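Local coordinates for protein catalase (Exiguobacterium oxidotolerans, PDB 2J2M) that breaks down hydrogen peroxide to water and oxygen as a heme-containing catalase, with four chains in its assembly, at residues N441-D446 with E472-A477; N454-A459 with E476-D481. All blocks are in the same frame, centred on the assembly; numbering follows the deposited sequence.

In the fold
Both contacts lie in the helical C-terminal part of the chain, in the region known as the catalase-related immune-responsive domain. Their centres are about 8 Å apart, and about 30 and 33 Å from the centre of the chain. Helices 433-447, 453-466 and 468-477 follow one another in sequence. Contact 1 joins the first of them to the third. Contact 2 joins the second to the end of the third and the loop after it. The two share E476 and A477. S475 of contact 1 also makes a probable hydrogen bond to V480 of contact 2. Together they pack helix 468-477 and the tail after it on helices 433-447 and 453-466, near the surface of the subunit.

Contact 1 (N441-D446 with E472-A477); sequences NNLVND and EKLSEA
V444 and L474 meet through single methyl groups, CG2 of the valine and CD2 of the leucine, 3.8 Å apart. Their side chains run past each other in opposite directions. CG2 of V444 also reaches CB of A477, at 3.7 Å. One valine methyl therefore touches two residues that lie a helical step of three apart, L474 and A477. CB of V444 points to the other helix, and with CG1 anti to the backbone N (chi1 168°) it is CG2 that makes the touch.

L443 adds a second point of contact to L474. Its CB lies 3.8 Å from CD2 of L474, so that this one leucine methyl sits against both CB of L443 and CG2 of V444. CD1 of L443 is farther off, 4.2 Å from each of the two methyls of L474, CD1 and CD2. CG of L474 is anti to its own carbonyl carbon (chi1 -78°), and the branch beyond it carries CD2 to L443 and V444.

This is a helix-helix contact in the C-terminal helical region beside the beta-barrel domain, as in other catalases of this family. The two segments run in roughly the same direction, with axes 10.4 Å apart at closest approach and crossing at -42°. The nearest CA atoms, those of V444 and L474, are 6.8 Å apart. No hydrogen bond links the segments, and the contact is wholly apolar.

L443 and L474 are buried, V444 is partly exposed and A477 is exposed. Both leucines also touch F463 of helix 453-466. L443 packs on W164 of helix 160-169 as well.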
ATOM      1  N   ASN A 441     -38.980  21.106  14.867  1.00 15.47           N
ATOM      2  CA  ASN A 441     -37.992  21.424  15.901  1.00 16.21           C
ATOM      3  C   ASN A 441     -36.552  21.047  15.510  1.00 15.71           C
ATOM      4  O   ASN A 441     -35.622  21.793  15.808  1.00 15.69           O
ATOM      5  CB  ASN A 441     -38.419  20.897  17.296  1.00 16.83           C
ATOM      6  CG  ASN A 441     -39.631  21.683  17.879  1.00 21.07           C
ATOM      7  OD1 ASN A 441     -39.463  22.589  18.716  1.00 26.60           O
ATOM      8  ND2 ASN A 441     -40.844  21.376  17.394  1.00 23.95           N
ATOM      9  N   ASN A 442     -36.374  19.922  14.813  1.00 15.08           N
ATOM     10  CA  ASN A 442     -35.039  19.510  14.341  1.00 14.71           C
ATOM     11  C   ASN A 442     -34.485  20.399  13.214  1.00 13.84           C
ATOM     12  O   ASN A 442     -33.323  20.792  13.242  1.00 12.96           O
ATOM     13  CB  ASN A 442     -35.037  18.032  13.899  1.00 14.86           C
ATOM     14  CG  ASN A 442     -35.388  17.074  15.025  1.00 15.27           C
ATOM     15  OD1 ASN A 442     -35.075  17.318  16.186  1.00 15.75           O
ATOM     16  ND2 ASN A 442     -36.044  15.967  14.676  1.00 15.48           N
ATOM     17  N   LEU A 443     -35.334  20.715  12.237  1.00 13.68           N
ATOM     18  CA  LEU A 443     -34.986  21.658  11.161  1.00 13.86           C
ATOM     19  C   LEU A 443     -34.621  23.042  11.684  1.00 13.83           C
ATOM     20  O   LEU A 443     -33.625  23.644  11.261  1.00 14.14           O
ATOM     21  CB  LEU A 443     -36.125  21.798  10.143  1.00 13.23           C
ATOM     22  CG  LEU A 443     -36.284  20.662   9.141  1.00 13.13           C
ATOM     23  CD1 LEU A 443     -37.547  20.902   8.310  1.00 14.18           C
ATOM     24  CD2 LEU A 443     -35.044  20.552   8.252  1.00 11.05           C
ATOM     25  N   VAL A 444     -35.435  23.540  12.597  1.00 13.47           N
ATOM     26  CA  VAL A 444     -35.184  24.844  13.170  1.00 14.01           C
ATOM     27  C   VAL A 444     -33.833  24.836  13.901  1.00 14.53           C
ATOM     28  O   VAL A 444     -32.949  25.636  13.563  1.00 14.77           O
ATOM     29  CB  VAL A 444     -36.406  25.347  14.040  1.00 14.13           C
ATOM     30  CG1 VAL A 444     -36.022  26.547  14.865  1.00 13.54           C
ATOM     31  CG2 VAL A 444     -37.590  25.686  13.123  1.00 11.99           C
ATOM     32  N   ASN A 445     -33.666  23.920  14.856  1.00 14.74           N
ATOM     33  CA  ASN A 445     -32.378  23.724  15.544  1.00 16.10           C
ATOM     34  C   ASN A 445     -31.163  23.640  14.627  1.00 15.80           C
ATOM     35  O   ASN A 445     -30.085  24.107  14.985  1.00 16.04           O
ATOM     36  CB  ASN A 445     -32.396  22.465  16.414  1.00 16.60           C
ATOM     37  CG  ASN A 445     -31.044  22.194  17.062  1.00 20.74           C
ATOM     38  OD1 ASN A 445     -30.309  21.273  16.659  1.00 23.60           O
ATOM     39  ND2 ASN A 445     -30.687  23.021  18.060  1.00 22.82           N
ATOM     40  N   ASP A 446     -31.340  23.020  13.460  1.00 15.63           N
ATOM     41  CA  ASP A 446     -30.267  22.884  12.490  1.00 15.17           C
ATOM     42  C   ASP A 446     -30.069  24.156  11.663  1.00 15.08           C
ATOM     43  O   ASP A 446     -28.921  24.571  11.386  1.00 14.76           O
ATOM     44  CB  ASP A 446     -30.533  21.692  11.572  1.00 15.27           C
ATOM     45  CG  ASP A 446     -29.291  20.852  11.349  1.00 15.59           C
ATOM     46  OD1 ASP A 446     -28.709  20.893  10.250  1.00 16.09           O
ATOM     47  OD2 ASP A 446     -28.870  20.178  12.300  1.00 16.02           O
ATOM     48  N   GLU A 472     -44.278  28.030   6.042  1.00 18.22           N
ATOM     49  CA  GLU A 472     -44.742  29.133   6.891  1.00 20.04           C
ATOM     50  C   GLU A 472     -44.265  28.999   8.348  1.00 19.26           C
ATOM     51  O   GLU A 472     -43.807  29.977   8.957  1.00 19.57           O
ATOM     52  CB  GLU A 472     -46.265  29.245   6.858  1.00 19.83           C
ATOM     53  CG  GLU A 472     -46.850  29.768   5.556  1.00 22.33           C
ATOM     54  CD  GLU A 472     -48.368  29.558   5.484  1.00 24.29           C
ATOM     55  OE1 GLU A 472     -48.996  30.032   4.496  1.00 26.88           O
ATOM     56  OE2 GLU A 472     -48.929  28.910   6.421  1.00 28.23           O
ATOM     57  N   LYS A 473     -44.379  27.795   8.904  1.00 18.66           N
ATOM     58  CA  LYS A 473     -43.916  27.544  10.269  1.00 18.14           C
ATOM     59  C   LYS A 473     -42.418  27.777  10.426  1.00 17.76           C
ATOM     60  O   LYS A 473     -41.993  28.430  11.369  1.00 17.27           O
ATOM     61  CB  LYS A 473     -44.307  26.144  10.729  1.00 18.06           C
ATOM     62  CG  LYS A 473     -45.797  25.991  10.931  1.00 18.02           C
ATOM     63  CD  LYS A 473     -46.243  24.551  10.871  1.00 18.22           C
ATOM     64  CE  LYS A 473     -47.647  24.419  11.489  1.00 19.46           C
ATOM     65  NZ  LYS A 473     -48.124  22.996  11.590  1.00 18.51           N
ATOM     66  N   LEU A 474     -41.634  27.269   9.477  1.00 17.95           N
ATOM     67  CA  LEU A 474     -40.187  27.476   9.463  1.00 17.95           C
ATOM     68  C   LEU A 474     -39.848  28.965   9.373  1.00 18.30           C
ATOM     69  O   LEU A 474     -38.952  29.442  10.055  1.00 17.91           O
ATOM     70  CB  LEU A 474     -39.543  26.707   8.299  1.00 17.57           C
ATOM     71  CG  LEU A 474     -39.310  25.191   8.401  1.00 17.66           C
ATOM     72  CD1 LEU A 474     -38.872  24.644   7.047  1.00 16.93           C
ATOM     73  CD2 LEU A 474     -38.270  24.858   9.455  1.00 14.92           C
ATOM     74  N   SER A 475     -40.573  29.674   8.514  1.00 19.16           N
ATOM     75  CA  SER A 475     -40.444  31.123   8.332  1.00 20.50           C
ATOM     76  C   SER A 475     -40.671  31.892   9.636  1.00 20.97           C
ATOM     77  O   SER A 475     -39.919  32.803   9.956  1.00 20.69           O
ATOM     78  CB  SER A 475     -41.449  31.595   7.274  1.00 20.50           C
ATOM     79  OG  SER A 475     -41.501  33.006   7.219  1.00 21.83           O
ATOM     80  N   GLU A 476     -41.711  31.512  10.377  1.00 22.05           N
ATOM     81  CA  GLU A 476     -42.048  32.151  11.642  1.00 23.35           C
ATOM     82  C   GLU A 476     -40.996  31.866  12.697  1.00 23.29           C
ATOM     83  O   GLU A 476     -40.511  32.790  13.358  1.00 23.26           O
ATOM     84  CB  GLU A 476     -43.434  31.714  12.141  1.00 23.93           C
ATOM     85  CG  GLU A 476     -44.612  32.407  11.435  1.00 28.12           C
ATOM     86  CD  GLU A 476     -45.781  32.691  12.393  1.00 32.96           C
ATOM     87  OE1 GLU A 476     -46.966  32.512  11.991  1.00 33.30           O
ATOM     88  OE2 GLU A 476     -45.501  33.101  13.552  1.00 35.38           O
ATOM     89  N   ALA A 477     -40.627  30.593  12.831  1.00 23.48           N
ATOM     90  CA  ALA A 477     -39.661  30.172  13.840  1.00 23.86           C
ATOM     91  C   ALA A 477     -38.254  30.734  13.602  1.00 24.41           C
ATOM     92  O   ALA A 477     -37.459  30.781  14.524  1.00 24.31           O
ATOM     93  CB  ALA A 477     -39.630  28.636  13.959  1.00 23.37           C
TER

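Contact 2 (N454-A459 with E476-D481); sequences NTVLLA and EALNVD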
ATOM      1  N   ASN A 454     -28.974  33.833   2.770  1.00 17.23           N
ATOM      2  CA  ASN A 454     -29.487  33.293   1.507  1.00 16.78           C
ATOM      3  C   ASN A 454     -29.744  31.766   1.549  1.00 16.19           C
ATOM      4  O   ASN A 454     -30.750  31.279   1.012  1.00 16.25           O
ATOM      5  CB  ASN A 454     -28.562  33.661   0.349  1.00 16.36           C
ATOM      6  CG  ASN A 454     -29.209  33.430  -1.005  1.00 18.03           C
ATOM      7  OD1 ASN A 454     -28.917  32.435  -1.684  1.00 18.31           O
ATOM      8  ND2 ASN A 454     -30.103  34.343  -1.408  1.00 18.38           N
ATOM      9  N   THR A 455     -28.850  31.030   2.209  1.00 14.99           N
ATOM     10  CA  THR A 455     -29.018  29.586   2.395  1.00 14.39           C
ATOM     11  C   THR A 455     -30.266  29.261   3.222  1.00 14.38           C
ATOM     12  O   THR A 455     -31.056  28.396   2.833  1.00 14.58           O
ATOM     13  CB  THR A 455     -27.757  28.950   3.021  1.00 14.00           C
ATOM     14  OG1 THR A 455     -26.653  29.149   2.139  1.00 11.98           O
ATOM     15  CG2 THR A 455     -27.951  27.444   3.267  1.00 14.09           C
ATOM     16  N   VAL A 456     -30.454  29.960   4.346  1.00 14.40           N
ATOM     17  CA  VAL A 456     -31.677  29.803   5.159  1.00 14.39           C
ATOM     18  C   VAL A 456     -32.953  30.076   4.352  1.00 14.85           C
ATOM     19  O   VAL A 456     -33.847  29.232   4.326  1.00 15.02           O
ATOM     20  CB  VAL A 456     -31.661  30.665   6.449  1.00 14.45           C
ATOM     21  CG1 VAL A 456     -32.878  30.355   7.299  1.00 12.82           C
ATOM     22  CG2 VAL A 456     -30.381  30.409   7.251  1.00 13.54           C
ATOM     23  N   LEU A 457     -33.012  31.242   3.694  1.00 15.27           N
ATOM     24  CA  LEU A 457     -34.105  31.629   2.785  1.00 15.66           C
ATOM     25  C   LEU A 457     -34.392  30.521   1.763  1.00 15.79           C
ATOM     26  O   LEU A 457     -35.547  30.107   1.574  1.00 15.95           O
ATOM     27  CB  LEU A 457     -33.713  32.908   2.026  1.00 15.77           C
ATOM     28  CG  LEU A 457     -34.714  33.924   1.447  1.00 16.97           C
ATOM     29  CD1 LEU A 457     -34.299  34.371   0.037  1.00 14.55           C
ATOM     30  CD2 LEU A 457     -36.188  33.481   1.469  1.00 15.66           C
ATOM     31  N   LEU A 458     -33.333  30.040   1.111  1.00 15.81           N
ATOM     32  CA  LEU A 458     -33.463  28.979   0.118  1.00 16.36           C
ATOM     33  C   LEU A 458     -33.982  27.691   0.763  1.00 15.97           C
ATOM     34  O   LEU A 458     -34.797  26.997   0.175  1.00 15.99           O
ATOM     35  CB  LEU A 458     -32.127  28.704  -0.584  1.00 16.92           C
ATOM     36  CG  LEU A 458     -32.061  28.647  -2.116  1.00 19.54           C
ATOM     37  CD1 LEU A 458     -30.803  27.909  -2.572  1.00 20.15           C
ATOM     38  CD2 LEU A 458     -33.318  28.046  -2.788  1.00 21.96           C
ATOM     39  N   ALA A 459     -33.518  27.371   1.970  1.00 15.60           N
ATOM     40  CA  ALA A 459     -34.006  26.162   2.634  1.00 15.32           C
ATOM     41  C   ALA A 459     -35.507  26.255   2.878  1.00 15.24           C
ATOM     42  O   ALA A 459     -36.238  25.344   2.523  1.00 14.55           O
ATOM     43  CB  ALA A 459     -33.256  25.889   3.922  1.00 14.70           C
ATOM     44  N   GLU A 476     -41.711  31.512  10.377  1.00 22.05           N
ATOM     45  CA  GLU A 476     -42.048  32.151  11.642  1.00 23.35           C
ATOM     46  C   GLU A 476     -40.996  31.866  12.697  1.00 23.29           C
ATOM     47  O   GLU A 476     -40.511  32.790  13.358  1.00 23.26           O
ATOM     48  CB  GLU A 476     -43.434  31.714  12.141  1.00 23.93           C
ATOM     49  CG  GLU A 476     -44.612  32.407  11.435  1.00 28.12           C
ATOM     50  CD  GLU A 476     -45.781  32.691  12.393  1.00 32.96           C
ATOM     51  OE1 GLU A 476     -46.966  32.512  11.991  1.00 33.30           O
ATOM     52  OE2 GLU A 476     -45.501  33.101  13.552  1.00 35.38           O
ATOM     53  N   ALA A 477     -40.627  30.593  12.831  1.00 23.48           N
ATOM     54  CA  ALA A 477     -39.661  30.172  13.840  1.00 23.86           C
ATOM     55  C   ALA A 477     -38.254  30.734  13.602  1.00 24.41           C
ATOM     56  O   ALA A 477     -37.459  30.781  14.524  1.00 24.31           O
ATOM     57  CB  ALA A 477     -39.630  28.636  13.959  1.00 23.37           C
ATOM     58  N   LEU A 478     -37.971  31.206  12.389  1.00 25.65           N
ATOM     59  CA  LEU A 478     -36.583  31.498  11.984  1.00 26.81           C
ATOM     60  C   LEU A 478     -35.922  32.894  12.092  1.00 27.49           C
ATOM     61  O   LEU A 478     -34.719  32.957  11.938  1.00 28.74           O
ATOM     62  CB  LEU A 478     -36.214  30.796  10.662  1.00 26.49           C
ATOM     63  CG  LEU A 478     -35.211  29.613  10.672  1.00 26.47           C
ATOM     64  CD1 LEU A 478     -34.773  29.095  12.055  1.00 25.29           C
ATOM     65  CD2 LEU A 478     -35.693  28.462   9.775  1.00 25.26           C
ATOM     66  N   ASN A 479     -36.600  34.027  12.259  1.00 28.52           N
ATOM     67  CA  ASN A 479     -37.849  34.427  11.673  1.00 29.02           C
ATOM     68  C   ASN A 479     -37.395  35.113  10.380  1.00 29.06           C
ATOM     69  O   ASN A 479     -36.707  36.138  10.417  1.00 28.42           O
ATOM     70  CB  ASN A 479     -38.514  35.486  12.561  1.00 29.55           C
ATOM     71  CG  ASN A 479     -38.360  35.207  14.069  1.00 30.87           C
ATOM     72  OD1 ASN A 479     -37.246  35.185  14.613  1.00 31.17           O
ATOM     73  ND2 ASN A 479     -39.497  35.031  14.754  1.00 30.83           N
ATOM     74  N   VAL A 480     -37.735  34.526   9.241  1.00 29.54           N
ATOM     75  CA  VAL A 480     -37.309  35.029   7.936  1.00 30.15           C
ATOM     76  C   VAL A 480     -38.545  35.128   7.036  1.00 30.76           C
ATOM     77  O   VAL A 480     -39.191  34.108   6.769  1.00 30.77           O
ATOM     78  CB  VAL A 480     -36.278  34.070   7.281  1.00 30.14           C
ATOM     79  CG1 VAL A 480     -35.960  34.508   5.845  1.00 30.03           C
ATOM     80  CG2 VAL A 480     -34.998  33.959   8.123  1.00 29.43           C
ATOM     81  N   ASP A 481     -38.897  36.333   6.580  1.00 31.24           N
ATOM     82  CA  ASP A 481     -40.098  36.436   5.741  1.00 31.87           C
ATOM     83  C   ASP A 481     -39.817  36.070   4.291  1.00 31.16           C
ATOM     84  O   ASP A 481     -38.953  36.647   3.634  1.00 30.76           O
ATOM     85  CB  ASP A 481     -40.866  37.771   5.888  1.00 32.58           C
ATOM     86  CG  ASP A 481     -40.043  38.979   5.494  1.00 35.55           C
ATOM     87  OD1 ASP A 481     -38.826  38.985   5.801  1.00 38.65           O
ATOM     88  OD2 ASP A 481     -40.610  39.931   4.894  1.00 36.99           O
TER
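The CG1 methyl of V456 is anti to its backbone N (chi1 -175°), and this methyl makes both contacts with the second segment. V480 has a similar first torsion (chi1 173°), with its CG1 anti to N, and CG2 is the methyl that comes nearest V456. CG1 of V456 lies 4.3 Å from CG2 of V480. The same CG1 is 4.2 Å from CG of L478, and its distance to CD2 of L478 is also 4.2 Å. The V456 and L478 side chains meet at a slant. The CB atoms of all three residues point to the opposite segment.

V456 sits on helix 453-466. L478 and V480 lie where helix 468-477 gives way to an extended tail. The peptide bond between L478 and N479 is modelled as cis. L478 and V480 lie on either side of N479 in sequence and converge on one valine methyl. Both also touch I460, one helical turn after V456. L478 further packs on V444 and L447 of helix 433-447, so it bridges two helices. The backbone O of V480 accepts a hydrogen bond from S475 OG, which ties the tail back to its own helix.

T455, next to V456, is hydrogen-bonded through OG1 to R387 of a second subunit, so this helix also reaches a subunit interface. L478 and V480 themselves are partly exposed.

No hydrogen bond crosses between the segments. With separations of 4.2 Å or more, the tail is held to V456 by loose van der Waals contact, without any directional bond.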